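Local structure of thiol-activated cytolysin (Desulfobulbus propionicus, 6NAL) at residues V102-A107 against D127-W132; D96-T101 against V114-A119; V238-Q243 against A331-Y336; L142-Q147 against I318-T323. The protein is probably a pore-forming toxin of the cholesterol-dependent cytolysin family, expected to assemble on target membranes and perforate them. One frame throughout, in Å; residues are numbered along the deposited sequence.

Overall arrangement
Interactions 1 and 2 are successive parts of one unit: both join strand 98-103 and its surroundings to helix 118-133 or the residues leading into it, with centres about 17 Å apart. Interaction 3 belongs to the same antiparallel sheet, its centre about 15 Å from that of interaction 1 without direct touch. Interactions 3 and 4 lie about 14 Å apart between centres and meet through Arg242, whose CD is 3.3 Å from Thr323 OG1. Interaction 4 also reaches interaction 1, where Trp132 CH2 packs 4.3 Å from Leu142 CD2, and so links 1 to 3. Interactions 1 and 4 also touch the second subunit, and Trp320 of interaction 4 adjoins a tetraethylene glycol probably left from crystallisation.

Interaction 1: residues V102-A107 against D127-W132; sequences VDLPGA and DILSKW
Apolar contacts carry this interface; no hydrogen bond crosses it, and the two segments bury 312 Å² between them. Val102 and Ile128 reach out to meet tip to tip. The CG2 branch of Val102, beside its own backbone N, comes within 3.6 Å of Ile128 CD1, the end of an extended side chain. Leu104 is the central contributor, its two methyls divided between helix residues. CD1 lies 4.1 Å from Ile128 CG2, whereas CD2 sits 3.8 Å from Leu129 CD2 and also touches the indole, obliquely from above the ring plane and offset toward the rim. Its chi2 of 99° departs from the usual staggered values, and it is this rotation that spreads the fork across three helix side chains.

Contacts with the indole form the second group. Trp132, with CG anti to the backbone N (chi1 -168°), slides past Leu104 in the opposite direction, so that CE3 is 4.0 Å from Leu104 CD2. At the pyrrole part of the ring, Ala107 CB approaches NE1 at 3.9 Å. The Pro105 carbonyl comes near CZ2, while Pro105 and Trp132 also pack on Trp439 and Ala436 of the second subunit.

Within the loop, Ala107 N donates to Leu104 O at 3.0 Å, closing a type II turn in which Gly106 takes the positive phi (77°) of its third position. Ile128 additionally rests on Ile110 and Phe112 of strand 110-114. The result is a helix packed on an antiparallel beta hairpin: helix 118-133 covers one side of strands 98-103 and 110-114.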
loop_
_atom_site.group_PDB
_atom_site.type_symbol
_atom_site.label_atom_id
_atom_site.label_comp_id
_atom_site.label_asym_id
_atom_site.label_seq_id
_atom_site.Cartn_x
_atom_site.Cartn_y
_atom_site.Cartn_z
ATOM N N VAL A 102 2.168 27.849 -43.163
ATOM C CA VAL A 102 2.266 26.403 -43.101
ATOM C C VAL A 102 3.669 26.063 -42.653
ATOM O O VAL A 102 4.630 26.464 -43.300
ATOM C CB VAL A 102 1.998 25.751 -44.463
ATOM C CG1 VAL A 102 2.091 24.275 -44.342
ATOM C CG2 VAL A 102 0.674 26.206 -45.002
ATOM N N ASP A 103 3.787 25.291 -41.595
ATOM C CA ASP A 103 5.086 24.883 -41.089
ATOM C C ASP A 103 5.296 23.424 -41.453
ATOM O O ASP A 103 4.729 22.536 -40.802
ATOM C CB ASP A 103 5.185 25.068 -39.586
ATOM C CG ASP A 103 6.415 24.371 -39.014
ATOM O OD1 ASP A 103 7.487 24.452 -39.684
ATOM O OD2 ASP A 103 6.302 23.719 -37.929
ATOM N N LEU A 104 6.093 23.172 -42.531
ATOM C CA LEU A 104 6.400 21.773 -42.756
ATOM C C LEU A 104 7.832 21.474 -42.356
ATOM O O LEU A 104 8.727 22.257 -42.661
ATOM C CB LEU A 104 6.232 21.311 -44.191
ATOM C CG LEU A 104 4.878 21.664 -44.742
ATOM C CD1 LEU A 104 5.082 22.936 -45.554
ATOM C CD2 LEU A 104 4.351 20.574 -45.610
ATOM N N PRO A 105 8.064 20.299 -41.781
ATOM C CA PRO A 105 9.392 19.950 -41.245
ATOM C C PRO A 105 10.391 19.760 -42.359
ATOM O O PRO A 105 10.080 19.193 -43.411
ATOM C CB PRO A 105 9.156 18.633 -40.487
ATOM C CG PRO A 105 7.639 18.325 -40.646
ATOM C CD PRO A 105 7.167 19.146 -41.843
ATOM N N GLY A 106 11.585 20.280 -42.127
ATOM C CA GLY A 106 12.611 20.295 -43.142
ATOM C C GLY A 106 12.435 21.339 -44.214
ATOM O O GLY A 106 13.325 21.478 -45.060
ATOM N N ALA A 107 11.317 22.053 -44.222
ATOM C CA ALA A 107 11.055 23.104 -45.189
ATOM C C ALA A 107 11.094 24.457 -44.497
ATOM O O ALA A 107 10.915 24.558 -43.282
ATOM C CB ALA A 107 9.692 22.906 -45.858
ATOM N N ASP A 127 -2.341 23.897 -51.614
ATOM C CA ASP A 127 -1.402 24.342 -52.632
ATOM C C ASP A 127 0.033 24.200 -52.138
ATOM O O ASP A 127 0.837 23.484 -52.741
ATOM C CB ASP A 127 -1.709 25.777 -53.026
ATOM C CG ASP A 127 -0.839 26.250 -54.166
ATOM O OD1 ASP A 127 -0.438 27.435 -54.143
ATOM O OD2 ASP A 127 -0.531 25.425 -55.064
ATOM N N ILE A 128 0.364 24.849 -51.020
ATOM C CA ILE A 128 1.686 24.690 -50.410
ATOM C C ILE A 128 2.042 23.213 -50.234
ATOM O O ILE A 128 3.204 22.814 -50.382
ATOM C CB ILE A 128 1.731 25.441 -49.070
ATOM C CG1 ILE A 128 1.510 26.918 -49.362
ATOM C CG2 ILE A 128 3.042 25.177 -48.340
ATOM C CD1 ILE A 128 1.419 27.757 -48.141
ATOM N N LEU A 129 1.065 22.388 -49.856
ATOM C CA LEU A 129 1.320 20.957 -49.743
ATOM C C LEU A 129 1.692 20.357 -51.096
ATOM O O LEU A 129 2.589 19.504 -51.185
ATOM C CB LEU A 129 0.092 20.251 -49.186
ATOM C CG LEU A 129 -0.010 20.073 -47.669
ATOM C CD1 LEU A 129 -1.314 19.367 -47.387
ATOM C CD2 LEU A 129 1.149 19.298 -47.189
ATOM N N SER A 130 0.981 20.764 -52.154
ATOM C CA SER A 130 1.276 20.279 -53.497
ATOM C C SER A 130 2.709 20.603 -53.885
ATOM O O SER A 130 3.447 19.731 -54.337
ATOM C CB SER A 130 0.281 20.876 -54.486
ATOM O OG SER A 130 -0.995 20.297 -54.271
ATOM N N LYS A 131 3.138 21.841 -53.659
ATOM C CA LYS A 131 4.480 22.213 -54.063
ATOM C C LYS A 131 5.505 21.461 -53.248
ATOM O O LYS A 131 6.622 21.243 -53.715
ATOM C CB LYS A 131 4.683 23.727 -53.946
ATOM C CG LYS A 131 3.647 24.631 -54.702
ATOM C CD LYS A 131 3.077 24.007 -55.987
ATOM C CE LYS A 131 1.788 24.708 -56.490
ATOM N NZ LYS A 131 1.784 26.164 -56.180
ATOM N N TRP A 132 5.150 21.029 -52.042
ATOM C CA TRP A 132 6.163 20.343 -51.263
ATOM C C TRP A 132 6.301 18.894 -51.679
ATOM O O TRP A 132 7.423 18.386 -51.743
ATOM C CB TRP A 132 5.892 20.389 -49.769
ATOM C CG TRP A 132 7.106 19.935 -48.988
ATOM C CD1 TRP A 132 8.361 20.530 -48.950
ATOM C CD2 TRP A 132 7.186 18.796 -48.159
ATOM N NE1 TRP A 132 9.192 19.823 -48.120
ATOM C CE2 TRP A 132 8.491 18.757 -47.617
ATOM C CE3 TRP A 132 6.275 17.806 -47.802
ATOM C CZ2 TRP A 132 8.896 17.761 -46.740
ATOM C CZ3 TRP A 132 6.678 16.821 -46.931
ATOM C CH2 TRP A 132 7.981 16.796 -46.418
#

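Interaction 2: residues D96-T101 against V114-A119; sequences DRVNIT and VVPTFA
Pro116 and Val98 make the tightest side-chain meeting. Val98 has CG1 anti to the backbone N (chi1 163°), which puts CG2 beside that N and 3.5 Å from Pro116 CG, closer than usual for two carbons. The valine and the ring cross at about a right angle. The adjacent ring carbon, Pro116 CD, lies 3.0 Å from Asp96 O.

Arg97 and Val115 cross obliquely on the neighbouring positions, with Arg97 CG 4.0 Å from Val115 CG1. Both CG atoms involved lie anti to their carbonyl carbons; beyond the contact the arginine bends at chi3 (-38°).

Underneath these side chains, Val98 and Val114 form an antiparallel hydrogen-bonded pair in the hairpin of strands 98-103 and 110-114. Val98 N donates to Val114 O at 2.9 Å and Val114 N returns a bond to Val98 O at 3.2 Å. Both donors stand above the carbonyl planes. Val114 O also receives a CA-H contact from Arg97 CA at 3.4 Å.

After Pro116 the chain turns into helix 118-133. Thr117 occupies the N-cap position, its OG1 set between the backbone N and the carbonyl carbon (chi1 75°) and bonded to Asn120 N. At the start of 96-101, Asp96 OD2 forms a salt bridge with Arg4.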
loop_
_atom_site.group_PDB
_atom_site.type_symbol
_atom_site.label_atom_id
_atom_site.label_comp_id
_atom_site.label_asym_id
_atom_site.label_seq_id
_atom_site.Cartn_x
_atom_site.Cartn_y
_atom_site.Cartn_z
ATOM N N ASP A 96 -11.397 40.471 -43.291
ATOM C CA ASP A 96 -10.307 40.911 -44.148
ATOM C C ASP A 96 -9.156 39.901 -44.096
ATOM O O ASP A 96 -9.252 38.867 -43.427
ATOM C CB ASP A 96 -9.836 42.308 -43.735
ATOM C CG ASP A 96 -9.278 43.134 -44.926
ATOM O OD1 ASP A 96 -9.172 42.617 -46.071
ATOM O OD2 ASP A 96 -8.928 44.315 -44.705
ATOM N N ARG A 97 -8.042 40.231 -44.770
ATOM C CA ARG A 97 -6.975 39.277 -45.055
ATOM C C ARG A 97 -6.102 39.025 -43.832
ATOM O O ARG A 97 -5.883 39.907 -43.001
ATOM C CB ARG A 97 -6.100 39.766 -46.220
ATOM C CG ARG A 97 -6.837 40.016 -47.567
ATOM C CD ARG A 97 -5.926 39.941 -48.826
ATOM N NE ARG A 97 -4.575 40.502 -48.666
ATOM C CZ ARG A 97 -4.292 41.770 -48.331
ATOM N NH1 ARG A 97 -5.271 42.651 -48.107
ATOM N NH2 ARG A 97 -3.019 42.163 -48.216
ATOM N N VAL A 98 -5.573 37.807 -43.754
ATOM C CA VAL A 98 -4.748 37.361 -42.637
ATOM C C VAL A 98 -3.591 36.536 -43.172
ATOM O O VAL A 98 -3.741 35.787 -44.142
ATOM C CB VAL A 98 -5.560 36.510 -41.635
ATOM C CG1 VAL A 98 -4.627 35.711 -40.721
ATOM C CG2 VAL A 98 -6.462 37.360 -40.817
ATOM N N ASN A 99 -2.441 36.636 -42.510
ATOM C CA ASN A 99 -1.293 35.825 -42.896
ATOM C C ASN A 99 -1.411 34.424 -42.308
ATOM O O ASN A 99 -1.506 34.253 -41.087
ATOM C CB ASN A 99 0.014 36.471 -42.463
ATOM C CG ASN A 99 0.619 37.325 -43.559
ATOM O OD1 ASN A 99 0.291 38.502 -43.678
ATOM N ND2 ASN A 99 1.491 36.730 -44.380
ATOM N N ILE A 100 -1.416 33.433 -43.195
ATOM C CA ILE A 100 -1.516 32.022 -42.867
ATOM C C ILE A 100 -0.162 31.411 -43.181
ATOM O O ILE A 100 0.391 31.653 -44.258
ATOM C CB ILE A 100 -2.622 31.345 -43.687
ATOM C CG1 ILE A 100 -3.980 32.002 -43.409
ATOM C CG2 ILE A 100 -2.658 29.848 -43.424
ATOM C CD1 ILE A 100 -4.525 31.714 -42.048
ATOM N N THR A 101 0.395 30.662 -42.240
ATOM C CA THR A 101 1.735 30.100 -42.397
ATOM C C THR A 101 1.671 28.593 -42.186
ATOM O O THR A 101 1.122 28.128 -41.188
ATOM C CB THR A 101 2.705 30.747 -41.397
ATOM O OG1 THR A 101 2.778 32.156 -41.667
ATOM C CG2 THR A 101 4.077 30.104 -41.449
ATOM N N VAL A 114 -4.819 35.635 -47.150
ATOM C CA VAL A 114 -6.151 35.525 -47.729
ATOM C C VAL A 114 -7.179 35.869 -46.658
ATOM O O VAL A 114 -6.876 35.922 -45.454
ATOM C CB VAL A 114 -6.429 34.121 -48.309
ATOM C CG1 VAL A 114 -6.342 33.073 -47.235
ATOM C CG2 VAL A 114 -7.805 34.100 -48.968
ATOM N N VAL A 115 -8.407 36.106 -47.093
ATOM C CA VAL A 115 -9.495 36.287 -46.132
ATOM C C VAL A 115 -9.786 34.945 -45.467
ATOM O O VAL A 115 -10.079 33.964 -46.163
ATOM C CB VAL A 115 -10.753 36.874 -46.798
ATOM C CG1 VAL A 115 -10.396 38.195 -47.487
ATOM C CG2 VAL A 115 -11.352 35.900 -47.764
ATOM N N PRO A 116 -9.709 34.848 -44.130
ATOM C CA PRO A 116 -9.829 33.532 -43.491
ATOM C C PRO A 116 -11.203 32.926 -43.652
ATOM O O PRO A 116 -12.124 33.184 -42.873
ATOM C CB PRO A 116 -9.547 33.814 -42.013
ATOM C CG PRO A 116 -8.914 35.174 -41.970
ATOM C CD PRO A 116 -9.529 35.915 -43.133
ATOM N N THR A 117 -11.344 32.106 -44.673
ATOM C CA THR A 117 -12.526 31.263 -44.842
ATOM C C THR A 117 -12.055 29.830 -45.065
ATOM O O THR A 117 -10.905 29.575 -45.460
ATOM C CB THR A 117 -13.403 31.702 -45.998
ATOM O OG1 THR A 117 -12.754 31.295 -47.202
ATOM C CG2 THR A 117 -13.548 33.280 -45.970
ATOM N N PHE A 118 -12.885 28.893 -44.622
ATOM C CA PHE A 118 -12.525 27.490 -44.750
ATOM C C PHE A 118 -12.064 27.154 -46.165
ATOM O O PHE A 118 -11.035 26.501 -46.362
ATOM C CB PHE A 118 -13.712 26.624 -44.347
ATOM C CG PHE A 118 -13.386 25.148 -44.299
ATOM C CD1 PHE A 118 -12.271 24.678 -43.601
ATOM C CD2 PHE A 118 -14.165 24.236 -44.954
ATOM C CE1 PHE A 118 -11.951 23.315 -43.565
ATOM C CE2 PHE A 118 -13.845 22.889 -44.925
ATOM C CZ PHE A 118 -12.730 22.432 -44.228
ATOM N N ALA A 119 -12.816 27.594 -47.173
ATOM C CA ALA A 119 -12.459 27.225 -48.539
ATOM C C ALA A 119 -11.158 27.896 -48.958
ATOM O O ALA A 119 -10.327 27.292 -49.644
ATOM C CB ALA A 119 -13.593 27.578 -49.492
#

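Interaction 3: residues V238-Q243 against A331-Y336; sequences VQYGRQ and AAPLNY
Leu334 follows the edge of strand 238-243 from one peptide to the next. Its CB is 3.8 Å from Gln239 O, the same oxygen that accepts the Leu334 N-H at 2.9 Å. With CG anti to the carbonyl carbon, CG comes 3.9 Å from Gly241 N. The branches then separate: CD1 lies 3.7 Å from Arg242 N, over the backbone of Gly241, which has no side chain there; CD2 runs past the extended Gln243 amide and meets NE2 at 3.3 Å.

This path depends on a beta bulge. Leu334, with psi at -63°, and Asn335 together face Gln239, so the antiparallel ladder gains one residue before Pro333 pairs with Tyr240. Gly241 N to Ala332 O, 2.7 Å and in the carbonyl plane, is the shortest of four main-chain bonds. Tyr240 lays its ring obliquely by Pro333 and also meets Tyr198.

One water links Gln243 NE2, from which it accepts at 3.0 Å, to Leu334 O, the second bond weak. The strands are therefore joined mainly by peptide groups, while buried Leu334 shields part of that bonded edge.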
loop_
_atom_site.group_PDB
_atom_site.type_symbol
_atom_site.label_atom_id
_atom_site.label_comp_id
_atom_site.label_asym_id
_atom_site.label_seq_id
_atom_site.Cartn_x
_atom_site.Cartn_y
_atom_site.Cartn_z
ATOM N N VAL A 238 -3.542 25.042 -35.852
ATOM C CA VAL A 238 -4.083 23.697 -35.956
ATOM C C VAL A 238 -2.938 22.762 -36.308
ATOM O O VAL A 238 -2.075 23.111 -37.121
ATOM C CB VAL A 238 -5.183 23.578 -37.029
ATOM C CG1 VAL A 238 -5.804 22.198 -36.984
ATOM C CG2 VAL A 238 -6.250 24.636 -36.879
ATOM N N GLN A 239 -2.933 21.582 -35.704
ATOM C CA GLN A 239 -1.956 20.552 -36.008
ATOM C C GLN A 239 -2.635 19.470 -36.803
ATOM O O GLN A 239 -3.783 19.135 -36.534
ATOM C CB GLN A 239 -1.395 19.877 -34.750
ATOM C CG GLN A 239 -0.916 20.797 -33.716
ATOM C CD GLN A 239 -0.656 20.072 -32.359
ATOM O OE1 GLN A 239 0.065 20.598 -31.539
ATOM N NE2 GLN A 239 -1.234 18.874 -32.149
ATOM N N TYR A 240 -1.915 18.889 -37.736
ATOM C CA TYR A 240 -2.463 17.867 -38.613
ATOM C C TYR A 240 -1.584 16.620 -38.556
ATOM O O TYR A 240 -0.356 16.710 -38.551
ATOM C CB TYR A 240 -2.535 18.362 -40.091
ATOM C CG TYR A 240 -3.385 19.566 -40.279
ATOM C CD1 TYR A 240 -2.894 20.808 -39.959
ATOM C CD2 TYR A 240 -4.683 19.473 -40.739
ATOM C CE1 TYR A 240 -3.646 21.921 -40.119
ATOM C CE2 TYR A 240 -5.468 20.612 -40.911
ATOM C CZ TYR A 240 -4.923 21.832 -40.608
ATOM O OH TYR A 240 -5.618 22.994 -40.697
ATOM N N GLY A 241 -2.200 15.459 -38.575
ATOM C CA GLY A 241 -1.392 14.278 -38.521
ATOM C C GLY A 241 -2.205 13.020 -38.449
ATOM O O GLY A 241 -3.200 12.905 -39.146
ATOM N N ARG A 242 -1.793 12.079 -37.588
ATOM C CA ARG A 242 -2.321 10.723 -37.556
ATOM C C ARG A 242 -2.405 10.251 -36.115
ATOM O O ARG A 242 -1.545 10.556 -35.297
ATOM C CB ARG A 242 -1.397 9.784 -38.338
ATOM C CG ARG A 242 -1.739 8.311 -38.311
ATOM C CD ARG A 242 -0.759 7.600 -39.301
ATOM N NE ARG A 242 -0.752 6.152 -39.202
ATOM C CZ ARG A 242 -1.628 5.358 -39.802
ATOM N NH1 ARG A 242 -2.572 5.912 -40.538
ATOM N NH2 ARG A 242 -1.537 4.028 -39.693
ATOM N N GLN A 243 -3.360 9.398 -35.841
ATOM C CA GLN A 243 -3.690 9.050 -34.478
ATOM C C GLN A 243 -4.200 7.621 -34.514
ATOM O O GLN A 243 -5.012 7.250 -35.358
ATOM C CB GLN A 243 -4.707 10.053 -33.927
ATOM C CG GLN A 243 -4.640 10.291 -32.470
ATOM C CD GLN A 243 -5.300 11.591 -32.054
ATOM O OE1 GLN A 243 -4.905 12.174 -31.053
ATOM N NE2 GLN A 243 -6.304 12.041 -32.794
ATOM N N ALA A 331 -3.785 14.293 -44.222
ATOM C CA ALA A 331 -3.634 14.214 -42.791
ATOM C C ALA A 331 -4.913 14.686 -42.100
ATOM O O ALA A 331 -5.700 15.458 -42.654
ATOM C CB ALA A 331 -2.452 15.039 -42.320
ATOM N N ALA A 332 -5.118 14.210 -40.875
ATOM C CA ALA A 332 -6.327 14.644 -40.176
ATOM C C ALA A 332 -6.013 15.806 -39.252
ATOM O O ALA A 332 -4.887 15.907 -38.743
ATOM C CB ALA A 332 -6.922 13.504 -39.372
ATOM N N PRO A 333 -6.940 16.749 -39.068
ATOM C CA PRO A 333 -6.742 17.741 -38.015
ATOM C C PRO A 333 -6.856 17.053 -36.668
ATOM O O PRO A 333 -7.696 16.173 -36.475
ATOM C CB PRO A 333 -7.879 18.755 -38.237
ATOM C CG PRO A 333 -8.880 18.069 -39.103
ATOM C CD PRO A 333 -8.077 17.099 -39.949
ATOM N N LEU A 334 -5.994 17.452 -35.745
ATOM C CA LEU A 334 -5.884 16.772 -34.461
ATOM C C LEU A 334 -6.220 17.731 -33.344
ATOM O O LEU A 334 -7.210 17.532 -32.648
ATOM C CB LEU A 334 -4.484 16.207 -34.241
ATOM C CG LEU A 334 -4.104 15.113 -35.212
ATOM C CD1 LEU A 334 -2.744 14.522 -34.947
ATOM C CD2 LEU A 334 -5.179 14.012 -35.210
ATOM N N ASN A 335 -5.444 18.788 -33.191
ATOM C CA ASN A 335 -5.696 19.735 -32.120
ATOM C C ASN A 335 -5.607 21.148 -32.673
ATOM O O ASN A 335 -4.941 21.393 -33.680
ATOM C CB ASN A 335 -4.715 19.515 -30.974
ATOM C CG ASN A 335 -4.853 18.124 -30.335
ATOM O OD1 ASN A 335 -4.163 17.168 -30.727
ATOM N ND2 ASN A 335 -5.732 18.010 -29.359
ATOM N N TYR A 336 -6.307 22.066 -32.024
ATOM C CA TYR A 336 -6.258 23.468 -32.391
ATOM C C TYR A 336 -6.119 24.257 -31.098
ATOM O O TYR A 336 -6.462 23.792 -30.007
ATOM C CB TYR A 336 -7.472 23.908 -33.302
ATOM C CG TYR A 336 -8.814 24.035 -32.647
ATOM C CD1 TYR A 336 -9.540 22.918 -32.310
ATOM C CD2 TYR A 336 -9.359 25.281 -32.363
ATOM C CE1 TYR A 336 -10.756 23.015 -31.638
ATOM C CE2 TYR A 336 -10.602 25.392 -31.735
ATOM C CZ TYR A 336 -11.289 24.254 -31.382
ATOM O OH TYR A 336 -12.502 24.357 -30.756
HETATM O O HOH W 1 -7.668 14.448 -31.559
#

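Interaction 4: residues L142-Q147 against I318-T323; sequences LPANFQ and IIWDNT
The backbones run 151° apart end to end and join at a single antiparallel bridge, Leu142 with Thr323: Leu142 N donates a hydrogen bond to Thr323 O at 3.0 Å along a bent path (135° at the hydrogen), and Thr323 N donates one back to Leu142 O at 3.2 Å, more nearly straight (167°).

Beside the bridge, the Asn322 amide lies along Pro143, ND2 being 3.7 Å from Pro143 CA. Ala144 places its methyl CB 3.5 Å from Asp321 O and 3.9 Å from Trp320 CE3.

Here the loop entering strand 147-152 of the core sheet meets the exit from helix 309-320. That helix follows strand 299-305, itself paired with 287-294, an order consistent with the mobile strand-helix element of cholesterol-dependent cytolysins. The second subunit borders the loop: Leu142 packs on Trp437 of that chain, within its tryptophan-rich undecapeptide, and Asn145 OD1 bonds to its Thr442.

Phe146 comes in edge first. CE2 is 3.0 Å from Ile319 O, which lies near the ring plane, so the positive rim of the ring may be polarised by this carbonyl. CD2, on the same edge, slides past the indole, 4.1 Å from Trp320 CZ3. Ile319 CG2 lies over one face of the indole, and NE1 hydrogen-bonds to Asp268 O, which would restrict the ring's rotation.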
loop_
_atom_site.group_PDB
_atom_site.type_symbol
_atom_site.label_atom_id
_atom_site.label_comp_id
_atom_site.label_asym_id
_atom_site.label_seq_id
_atom_site.Cartn_x
_atom_site.Cartn_y
_atom_site.Cartn_z
ATOM N N LEU A 142 6.416 9.491 -44.999
ATOM C CA LEU A 142 6.769 9.935 -43.668
ATOM C C LEU A 142 6.700 8.761 -42.694
ATOM O O LEU A 142 5.626 8.185 -42.430
ATOM C CB LEU A 142 5.861 11.075 -43.237
ATOM C CG LEU A 142 5.705 12.288 -44.158
ATOM C CD1 LEU A 142 4.588 13.143 -43.427
ATOM C CD2 LEU A 142 6.887 13.143 -44.473
ATOM N N PRO A 143 7.836 8.377 -42.135
ATOM C CA PRO A 143 7.871 7.177 -41.300
ATOM C C PRO A 143 7.289 7.445 -39.927
ATOM O O PRO A 143 7.307 8.572 -39.425
ATOM C CB PRO A 143 9.361 6.842 -41.219
ATOM C CG PRO A 143 9.997 8.112 -41.378
ATOM C CD PRO A 143 9.119 9.087 -42.119
ATOM N N ALA A 144 6.779 6.378 -39.323
ATOM C CA ALA A 144 6.019 6.491 -38.085
ATOM C C ALA A 144 6.925 6.893 -36.916
ATOM O O ALA A 144 7.960 6.269 -36.664
ATOM C CB ALA A 144 5.295 5.171 -37.802
ATOM N N ASN A 145 6.552 7.981 -36.235
ATOM C CA ASN A 145 7.309 8.497 -35.091
ATOM C C ASN A 145 6.275 9.069 -34.116
ATOM O O ASN A 145 5.812 10.206 -34.296
ATOM C CB ASN A 145 8.331 9.557 -35.491
ATOM C CG ASN A 145 8.973 10.216 -34.259
ATOM O OD1 ASN A 145 8.738 9.757 -33.129
ATOM N ND2 ASN A 145 9.768 11.272 -34.452
ATOM N N PHE A 146 5.925 8.295 -33.091
ATOM C CA PHE A 146 4.699 8.538 -32.349
ATOM C C PHE A 146 5.006 9.058 -30.961
ATOM O O PHE A 146 6.001 8.668 -30.351
ATOM C CB PHE A 146 3.841 7.272 -32.260
ATOM C CG PHE A 146 3.102 6.928 -33.541
ATOM C CD1 PHE A 146 2.125 7.789 -34.069
ATOM C CD2 PHE A 146 3.350 5.745 -34.204
ATOM C CE1 PHE A 146 1.436 7.474 -35.246
ATOM C CE2 PHE A 146 2.660 5.432 -35.374
ATOM C CZ PHE A 146 1.692 6.291 -35.881
ATOM N N GLN A 147 4.166 9.988 -30.505
ATOM C CA GLN A 147 3.966 10.215 -29.078
ATOM C C GLN A 147 3.023 9.154 -28.508
ATOM O O GLN A 147 2.065 8.726 -29.149
ATOM C CB GLN A 147 3.422 11.612 -28.801
ATOM C CG GLN A 147 3.012 11.796 -27.352
ATOM C CD GLN A 147 2.105 13.008 -27.139
ATOM O OE1 GLN A 147 1.994 13.873 -28.021
ATOM N NE2 GLN A 147 1.469 13.082 -25.966
ATOM N N ILE A 318 -0.242 -2.240 -38.286
ATOM C CA ILE A 318 -1.047 -1.031 -38.233
ATOM C C ILE A 318 -0.296 0.082 -37.527
ATOM O O ILE A 318 -0.381 1.241 -37.933
ATOM C CB ILE A 318 -2.390 -1.290 -37.546
ATOM C CG1 ILE A 318 -3.252 -2.249 -38.356
ATOM C CG2 ILE A 318 -3.074 0.052 -37.366
ATOM C CD1 ILE A 318 -4.231 -3.021 -37.464
ATOM N N ILE A 319 0.442 -0.238 -36.446
ATOM C CA ILE A 319 1.081 0.814 -35.649
ATOM C C ILE A 319 2.291 1.392 -36.366
ATOM O O ILE A 319 2.638 2.559 -36.170
ATOM C CB ILE A 319 1.504 0.285 -34.261
ATOM C CG1 ILE A 319 0.307 0.013 -33.386
ATOM C CG2 ILE A 319 2.423 1.260 -33.542
ATOM C CD1 ILE A 319 0.659 -0.778 -32.171
ATOM N N TRP A 320 3.056 0.557 -37.070
ATOM C CA TRP A 320 4.332 1.001 -37.631
ATOM C C TRP A 320 4.238 1.226 -39.125
ATOM O O TRP A 320 5.271 1.412 -39.782
ATOM C CB TRP A 320 5.459 0.019 -37.289
ATOM C CG TRP A 320 5.623 0.008 -35.818
ATOM C CD1 TRP A 320 5.362 -1.035 -34.965
ATOM C CD2 TRP A 320 5.976 1.132 -34.990
ATOM N NE1 TRP A 320 5.554 -0.634 -33.670
ATOM C CE2 TRP A 320 5.935 0.687 -33.654
ATOM C CE3 TRP A 320 6.326 2.469 -35.253
ATOM C CZ2 TRP A 320 6.251 1.530 -32.575
ATOM C CZ3 TRP A 320 6.627 3.301 -34.189
ATOM C CH2 TRP A 320 6.595 2.824 -32.863
ATOM N N ASP A 321 3.016 1.239 -39.663
ATOM C CA ASP A 321 2.777 1.690 -41.028
ATOM C C ASP A 321 3.441 3.039 -41.256
ATOM O O ASP A 321 3.274 3.976 -40.461
ATOM C CB ASP A 321 1.270 1.790 -41.291
ATOM C CG ASP A 321 0.736 0.609 -42.093
ATOM O OD1 ASP A 321 1.527 0.048 -42.890
ATOM O OD2 ASP A 321 -0.467 0.255 -41.939
ATOM N N ASN A 322 4.231 3.118 -42.321
ATOM C CA ASN A 322 4.547 4.414 -42.898
ATOM C C ASN A 322 3.317 5.038 -43.533
ATOM O O ASN A 322 2.436 4.348 -44.058
ATOM C CB ASN A 322 5.626 4.277 -43.939
ATOM C CG ASN A 322 6.946 4.015 -43.313
ATOM O OD1 ASN A 322 7.027 3.340 -42.251
ATOM N ND2 ASN A 322 8.005 4.592 -43.912
ATOM N N THR A 323 3.259 6.357 -43.492
ATOM C CA THR A 323 2.164 7.045 -44.141
ATOM C C THR A 323 2.674 7.792 -45.367
ATOM O O THR A 323 3.570 8.634 -45.275
ATOM C CB THR A 323 1.426 7.976 -43.185
ATOM O OG1 THR A 323 0.633 7.172 -42.316
ATOM C CG2 THR A 323 0.503 8.878 -43.980
#